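Local coordinates for lovastatin nonaketide synthase, polyketide synthase component (PDB 7CPX), which builds the nonaketide core of lovastatin from malonyl-CoA as a homodimeric, multidomain polyketide synthase that condenses, methylates and reduces the growing chain in partnership with the lovC protein, at residues 29-34 against 388-393; 1520-1525 against 1565-1570. The protein carries 2 engineered substitutions. All blocks are in the same frame, centred on the assembly; numbering follows the deposited sequence.

Contact 1. Residues 29-34 against 388-393; sequences KLWELL and VIPPNL
Trp31 and Leu34, on helix 27-35 of the ketosynthase, pack against Val388, Pro390 and Pro391, on the short strand 388-389 and the loop after it. The helix follows the first strand of the thiolase-type ketosynthase fold; the strand comes directly after helix 369-386 and pairs with strand 416-417. Trp31 spans the gap with its six-membered ring. Its CG is anti to the backbone N (chi1 170°), and the benzo edge, not a face, meets the other segment. Val388 CB lies in the plane of the indole at that edge, 3.7 Å from Trp31 CZ2. Val388 O comes to the same rim, near the ring plane, 3.5 Å from Trp31 CH2. Further round the edge, Pro390 CG stands 4.1 Å from Trp31 CZ3, and the two side chains cross at about a right angle. His386 stacks on the indole, so the ring has one partner by stacking and others along its rim. Leu34 contributes mainly backbone: Leu34 O approaches Pro390 CB at 3.5 Å and Pro391 CD at 3.4 Å, while Leu34 CB and Pro390 CB are 4.3 Å apart. The closest CA pair across the segments is Leu34 and Pro390, 5.8 Å apart. Pro390 also packs on Lys379 and Ala383 of helix 369-386, so it touches both helices. Four of the five touching residues are buried, and the segments together bury 201 Å². No hydrogen bond crosses the interface, and neither proline has an N-H to offer Leu34 O. Cohesion here therefore rests on apolar packing of the Trp31 rim and Leu34 against Val388, Pro390 and Pro391.

Contact 2. Residues 1520-1525 against 1565-1570; sequences VLHATP and ADWWAG
Ala1523 and Asp1566 form a closer-packed part of this contact between segment 1520-1525 of the methyltransferase and the loop linking helices 1554-1561 and 1583-1592. Asp1566 points its CB toward the other loop, and OD1 lies 3.5 Å from Ala1523 CB. Chi1 of 65° sets CG between the backbone N and the carbonyl carbon, 3.7 Å from Ala1523 CB. Arg1499 NH2 bonds Ala1523 O and makes a weak, long ion pair with Asp1566 OD2. Pro1525 packs directly on Gly1570, their CA atoms 3.7 Å apart and Pro1525 CB 3.6 Å from Gly1570 N; the backbone angles of Gly1570 (phi 144°, psi -12°) call for glycine. The looser margin is Pro1525 with Ala1569, both partly exposed, where Pro1525 CD and Ala1569 CB meet at 4.2 Å. Separately, the ring edge of partly exposed His1522 meets that of buried Trp1567, His1522 ND1 4.1 Å from Trp1567 CE3. No hydrogen bond joins the loops. Segment 1520-1525 follows strand 1512-1518 and precedes helix 1527-1537, and the side chain of Ala1523 lies near, without touching, a probable GxGxxG turn (Gly1446, Gly1448, Gly1451), consistent with a Rossmann-like, AdoMet-dependent methyltransferase fold.

From the N terminus, contact 1 comes first: segment 29-34 meets 388-393 across 353 intervening residues, a long closure that stays within the ketosynthase and joins an early helix to the strand and loop that follow helix 369-386 in the chain. The chain then passes through the acyltransferase and dehydratase before contact 2 opens. There 1520-1525, directly after strand 1512-1518, meets 1565-1570 across only 39 residues, a span that includes helix 1527-1537, strand 1542-1547 and helix 1554-1561; strands 1512-1518 and 1542-1547 are neighbours in one sheet. The two closures are in series, neither enclosing nor crossing the other. Their centres are 112 Å apart on opposite sides of the chain's centre.

Contact 1. Residues 29-34 against 388-393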
loop_
_atom_site.group_PDB
_atom_site.type_symbol
_atom_site.label_atom_id
_atom_site.label_comp_id
_atom_site.label_asym_id
_atom_site.label_seq_id
_atom_site.Cartn_x
_atom_site.Cartn_y
_atom_site.Cartn_z
ATOM N N LYS A 29 7.047 -23.950 -41.446
ATOM C CA LYS A 29 8.094 -23.623 -40.487
ATOM C C LYS A 29 8.052 -24.565 -39.292
ATOM O O LYS A 29 9.097 -24.965 -38.768
ATOM C CB LYS A 29 7.956 -22.172 -40.027
ATOM C CG LYS A 29 8.359 -21.151 -41.074
ATOM C CD LYS A 29 8.308 -19.740 -40.515
ATOM C CE LYS A 29 8.853 -18.726 -41.505
ATOM N NZ LYS A 29 8.076 -18.704 -42.774
ATOM N N LEU A 30 6.848 -24.925 -38.843
ATOM C CA LEU A 30 6.730 -25.861 -37.733
ATOM C C LEU A 30 7.334 -27.211 -38.093
ATOM O O LEU A 30 8.036 -27.822 -37.280
ATOM C CB LEU A 30 5.264 -26.019 -37.333
ATOM C CG LEU A 30 4.973 -27.042 -36.235
ATOM C CD1 LEU A 30 5.779 -26.742 -34.986
ATOM C CD2 LEU A 30 3.491 -27.064 -35.913
ATOM N N TRP A 31 7.070 -27.695 -39.307
ATOM C CA TRP A 31 7.649 -28.964 -39.732
ATOM C C TRP A 31 9.163 -28.869 -39.834
ATOM O O TRP A 31 9.880 -29.791 -39.424
ATOM C CB TRP A 31 7.057 -29.394 -41.073
ATOM C CG TRP A 31 7.776 -30.554 -41.680
ATOM C CD1 TRP A 31 8.318 -30.620 -42.928
ATOM C CD2 TRP A 31 8.048 -31.814 -41.057
ATOM N NE1 TRP A 31 8.903 -31.846 -43.126
ATOM C CE2 TRP A 31 8.752 -32.597 -41.991
ATOM C CE3 TRP A 31 7.764 -32.356 -39.802
ATOM C CZ2 TRP A 31 9.173 -33.894 -41.710
ATOM C CZ3 TRP A 31 8.182 -33.642 -39.526
ATOM C CH2 TRP A 31 8.879 -34.396 -40.474
ATOM N N GLU A 32 9.671 -27.763 -40.383
ATOM C CA GLU A 32 11.116 -27.585 -40.463
ATOM C C GLU A 32 11.740 -27.609 -39.075
ATOM O O GLU A 32 12.791 -28.225 -38.865
ATOM C CB GLU A 32 11.447 -26.274 -41.175
ATOM C CG GLU A 32 11.081 -26.258 -42.647
ATOM C CD GLU A 32 11.301 -24.901 -43.286
ATOM O OE1 GLU A 32 11.683 -23.957 -42.564
ATOM O OE2 GLU A 32 11.091 -24.779 -44.512
ATOM N N LEU A 33 11.101 -26.943 -38.114
ATOM C CA LEU A 33 11.594 -26.960 -36.743
ATOM C C LEU A 33 11.572 -28.372 -36.172
ATOM O O LEU A 33 12.549 -28.825 -35.567
ATOM C CB LEU A 33 10.750 -26.019 -35.882
ATOM C CG LEU A 33 10.940 -26.103 -34.367
ATOM C CD1 LEU A 33 12.381 -25.826 -33.988
ATOM C CD2 LEU A 33 10.007 -25.131 -33.668
ATOM N N LEU A 34 10.463 -29.087 -36.365
ATOM C CA LEU A 34 10.323 -30.406 -35.759
ATOM C C LEU A 34 11.343 -31.388 -36.319
ATOM O O LEU A 34 11.974 -32.133 -35.561
ATOM C CB LEU A 34 8.903 -30.928 -35.965
ATOM C CG LEU A 34 7.818 -30.181 -35.187
ATOM C CD1 LEU A 34 6.437 -30.633 -35.621
ATOM C CD2 LEU A 34 7.991 -30.379 -33.692
ATOM N N VAL A 388 9.143 -38.766 -42.698
ATOM C CA VAL A 388 10.295 -38.505 -41.844
ATOM C C VAL A 388 9.833 -38.556 -40.397
ATOM O O VAL A 388 8.860 -37.887 -40.027
ATOM C CB VAL A 388 10.939 -37.143 -42.161
ATOM C CG1 VAL A 388 12.064 -36.848 -41.181
ATOM C CG2 VAL A 388 11.450 -37.116 -43.592
ATOM N N ILE A 389 10.527 -39.344 -39.585
ATOM C CA ILE A 389 10.247 -39.409 -38.154
ATOM C C ILE A 389 11.044 -38.303 -37.473
ATOM O O ILE A 389 12.268 -38.430 -37.324
ATOM C CB ILE A 389 10.583 -40.794 -37.580
ATOM C CG1 ILE A 389 9.569 -41.821 -38.091
ATOM C CG2 ILE A 389 10.594 -40.744 -36.059
ATOM C CD1 ILE A 389 9.776 -43.226 -37.569
ATOM N N PRO A 390 10.410 -37.212 -37.049
ATOM C CA PRO A 390 11.172 -36.111 -36.475
ATOM C C PRO A 390 11.850 -36.537 -35.189
ATOM O O PRO A 390 11.337 -37.400 -34.453
ATOM C CB PRO A 390 10.107 -35.034 -36.225
ATOM C CG PRO A 390 8.831 -35.780 -36.132
ATOM C CD PRO A 390 8.966 -36.926 -37.073
ATOM N N PRO A 391 13.004 -35.960 -34.877
ATOM C CA PRO A 391 13.730 -36.335 -33.662
ATOM C C PRO A 391 13.180 -35.612 -32.438
ATOM O O PRO A 391 12.227 -34.839 -32.510
ATOM C CB PRO A 391 15.161 -35.899 -33.971
ATOM C CG PRO A 391 14.991 -34.722 -34.860
ATOM C CD PRO A 391 13.763 -34.992 -35.686
ATOM N N ASN A 392 13.807 -35.886 -31.297
ATOM C CA ASN A 392 13.507 -35.219 -30.039
ATOM C C ASN A 392 14.751 -34.480 -29.578
ATOM O O ASN A 392 15.824 -35.079 -29.448
ATOM C CB ASN A 392 13.053 -36.223 -28.980
ATOM C CG ASN A 392 11.789 -36.950 -29.377
ATOM O OD1 ASN A 392 10.718 -36.715 -28.818
ATOM N ND2 ASN A 392 11.903 -37.831 -30.363
ATOM N N LEU A 393 14.606 -33.178 -29.336
ATOM C CA LEU A 393 15.771 -32.345 -29.063
ATOM C C LEU A 393 16.442 -32.735 -27.750
ATOM O O LEU A 393 17.676 -32.772 -27.669
ATOM C CB LEU A 393 15.361 -30.874 -29.049
ATOM C CG LEU A 393 16.480 -29.858 -28.816
ATOM C CD1 LEU A 393 17.560 -29.992 -29.879
ATOM C CD2 LEU A 393 15.919 -28.445 -28.797
#

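Contact 2. Residues 1520-1525 against 1565-1570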
loop_
_atom_site.group_PDB
_atom_site.type_symbol
_atom_site.label_atom_id
_atom_site.label_comp_id
_atom_site.label_asym_id
_atom_site.label_seq_id
_atom_site.Cartn_x
_atom_site.Cartn_y
_atom_site.Cartn_z
ATOM N N VAL A 1520 -13.492 -26.241 67.911
ATOM C CA VAL A 1520 -14.347 -27.280 67.345
ATOM C C VAL A 1520 -14.372 -28.550 68.179
ATOM O O VAL A 1520 -15.288 -29.375 68.008
ATOM C CB VAL A 1520 -13.910 -27.597 65.897
ATOM C CG1 VAL A 1520 -12.538 -28.258 65.884
ATOM C CG2 VAL A 1520 -14.948 -28.460 65.195
ATOM N N LEU A 1521 -13.419 -28.765 69.087
ATOM C CA LEU A 1521 -13.462 -29.946 69.940
ATOM C C LEU A 1521 -14.674 -29.942 70.862
ATOM O O LEU A 1521 -15.077 -31.008 71.338
ATOM C CB LEU A 1521 -12.179 -30.045 70.767
ATOM C CG LEU A 1521 -10.872 -30.104 69.973
ATOM C CD1 LEU A 1521 -9.688 -30.294 70.908
ATOM C CD2 LEU A 1521 -10.914 -31.210 68.927
ATOM N N HIS A 1522 -15.258 -28.773 71.127
ATOM C CA HIS A 1522 -16.480 -28.700 71.915
ATOM C C HIS A 1522 -17.716 -29.063 71.104
ATOM O O HIS A 1522 -18.789 -29.249 71.690
ATOM C CB HIS A 1522 -16.656 -27.298 72.502
ATOM C CG HIS A 1522 -17.015 -26.259 71.486
ATOM N ND1 HIS A 1522 -17.978 -25.298 71.713
ATOM C CD2 HIS A 1522 -16.541 -26.030 70.238
ATOM C CE1 HIS A 1522 -18.082 -24.524 70.648
ATOM N NE2 HIS A 1522 -17.221 -24.946 69.739
ATOM N N ALA A 1523 -17.592 -29.165 69.781
ATOM C CA ALA A 1523 -18.695 -29.532 68.909
ATOM C C ALA A 1523 -18.803 -31.039 68.709
ATOM O O ALA A 1523 -19.595 -31.490 67.872
ATOM C CB ALA A 1523 -18.545 -28.835 67.554
ATOM N N THR A 1524 -18.022 -31.824 69.454
ATOM C CA THR A 1524 -18.026 -33.273 69.335
ATOM C C THR A 1524 -18.148 -33.875 70.731
ATOM O O THR A 1524 -17.360 -33.518 71.627
ATOM C CB THR A 1524 -16.755 -33.784 68.649
ATOM O OG1 THR A 1524 -16.593 -35.182 68.918
ATOM C CG2 THR A 1524 -15.532 -33.029 69.150
ATOM N N PRO A 1525 -19.110 -34.775 70.963
ATOM C CA PRO A 1525 -19.180 -35.457 72.262
ATOM C C PRO A 1525 -18.129 -36.539 72.441
ATOM O O PRO A 1525 -18.082 -37.162 73.508
ATOM C CB PRO A 1525 -20.593 -36.055 72.262
ATOM C CG PRO A 1525 -20.890 -36.293 70.828
ATOM C CD PRO A 1525 -20.213 -35.182 70.071
ATOM N N ALA A 1565 -26.352 -25.932 67.837
ATOM C CA ALA A 1565 -26.988 -27.229 67.641
ATOM C C ALA A 1565 -26.083 -28.412 67.951
ATOM O O ALA A 1565 -26.567 -29.550 67.953
ATOM C CB ALA A 1565 -27.491 -27.349 66.199
ATOM N N ASP A 1566 -24.789 -28.194 68.192
ATOM C CA ASP A 1566 -23.919 -29.284 68.607
ATOM C C ASP A 1566 -22.927 -28.891 69.690
ATOM O O ASP A 1566 -22.113 -29.731 70.086
ATOM C CB ASP A 1566 -23.157 -29.858 67.396
ATOM C CG ASP A 1566 -22.194 -28.861 66.777
ATOM O OD1 ASP A 1566 -21.888 -27.835 67.418
ATOM O OD2 ASP A 1566 -21.740 -29.107 65.640
ATOM N N TRP A 1567 -22.961 -27.651 70.183
ATOM C CA TRP A 1567 -22.079 -27.283 71.283
ATOM C C TRP A 1567 -22.484 -27.988 72.569
ATOM O O TRP A 1567 -21.626 -28.293 73.405
ATOM C CB TRP A 1567 -22.078 -25.767 71.479
ATOM C CG TRP A 1567 -22.861 -25.303 72.668
ATOM C CD1 TRP A 1567 -24.220 -25.281 72.802
ATOM C CD2 TRP A 1567 -22.330 -24.783 73.891
ATOM N NE1 TRP A 1567 -24.566 -24.787 74.036
ATOM C CE2 TRP A 1567 -23.423 -24.475 74.725
ATOM C CE3 TRP A 1567 -21.035 -24.552 74.364
ATOM C CZ2 TRP A 1567 -23.261 -23.943 76.001
ATOM C CZ3 TRP A 1567 -20.877 -24.027 75.631
ATOM C CH2 TRP A 1567 -21.982 -23.728 76.436
ATOM N N TRP A 1568 -23.779 -28.256 72.744
ATOM C CA TRP A 1568 -24.231 -29.026 73.894
ATOM C C TRP A 1568 -24.087 -30.525 73.678
ATOM O O TRP A 1568 -24.233 -31.289 74.638
ATOM C CB TRP A 1568 -25.686 -28.693 74.228
ATOM C CG TRP A 1568 -26.030 -29.012 75.650
ATOM C CD1 TRP A 1568 -26.670 -30.126 76.111
ATOM C CD2 TRP A 1568 -25.733 -28.215 76.801
ATOM N NE1 TRP A 1568 -26.795 -30.066 77.479
ATOM C CE2 TRP A 1568 -26.227 -28.903 77.926
ATOM C CE3 TRP A 1568 -25.101 -26.984 76.989
ATOM C CZ2 TRP A 1568 -26.106 -28.401 79.221
ATOM C CZ3 TRP A 1568 -24.980 -26.489 78.273
ATOM C CH2 TRP A 1568 -25.484 -27.193 79.371
ATOM N N ALA A 1569 -23.807 -30.960 72.452
ATOM C CA ALA A 1569 -23.471 -32.356 72.194
ATOM C C ALA A 1569 -22.114 -32.625 72.827
ATOM O O ALA A 1569 -21.074 -32.220 72.303
ATOM C CB ALA A 1569 -23.455 -32.639 70.696
ATOM N N GLY A 1570 -22.124 -33.314 73.963
ATOM C CA GLY A 1570 -20.936 -33.450 74.778
ATOM C C GLY A 1570 -21.272 -33.441 76.252
ATOM O O GLY A 1570 -20.429 -33.765 77.094
#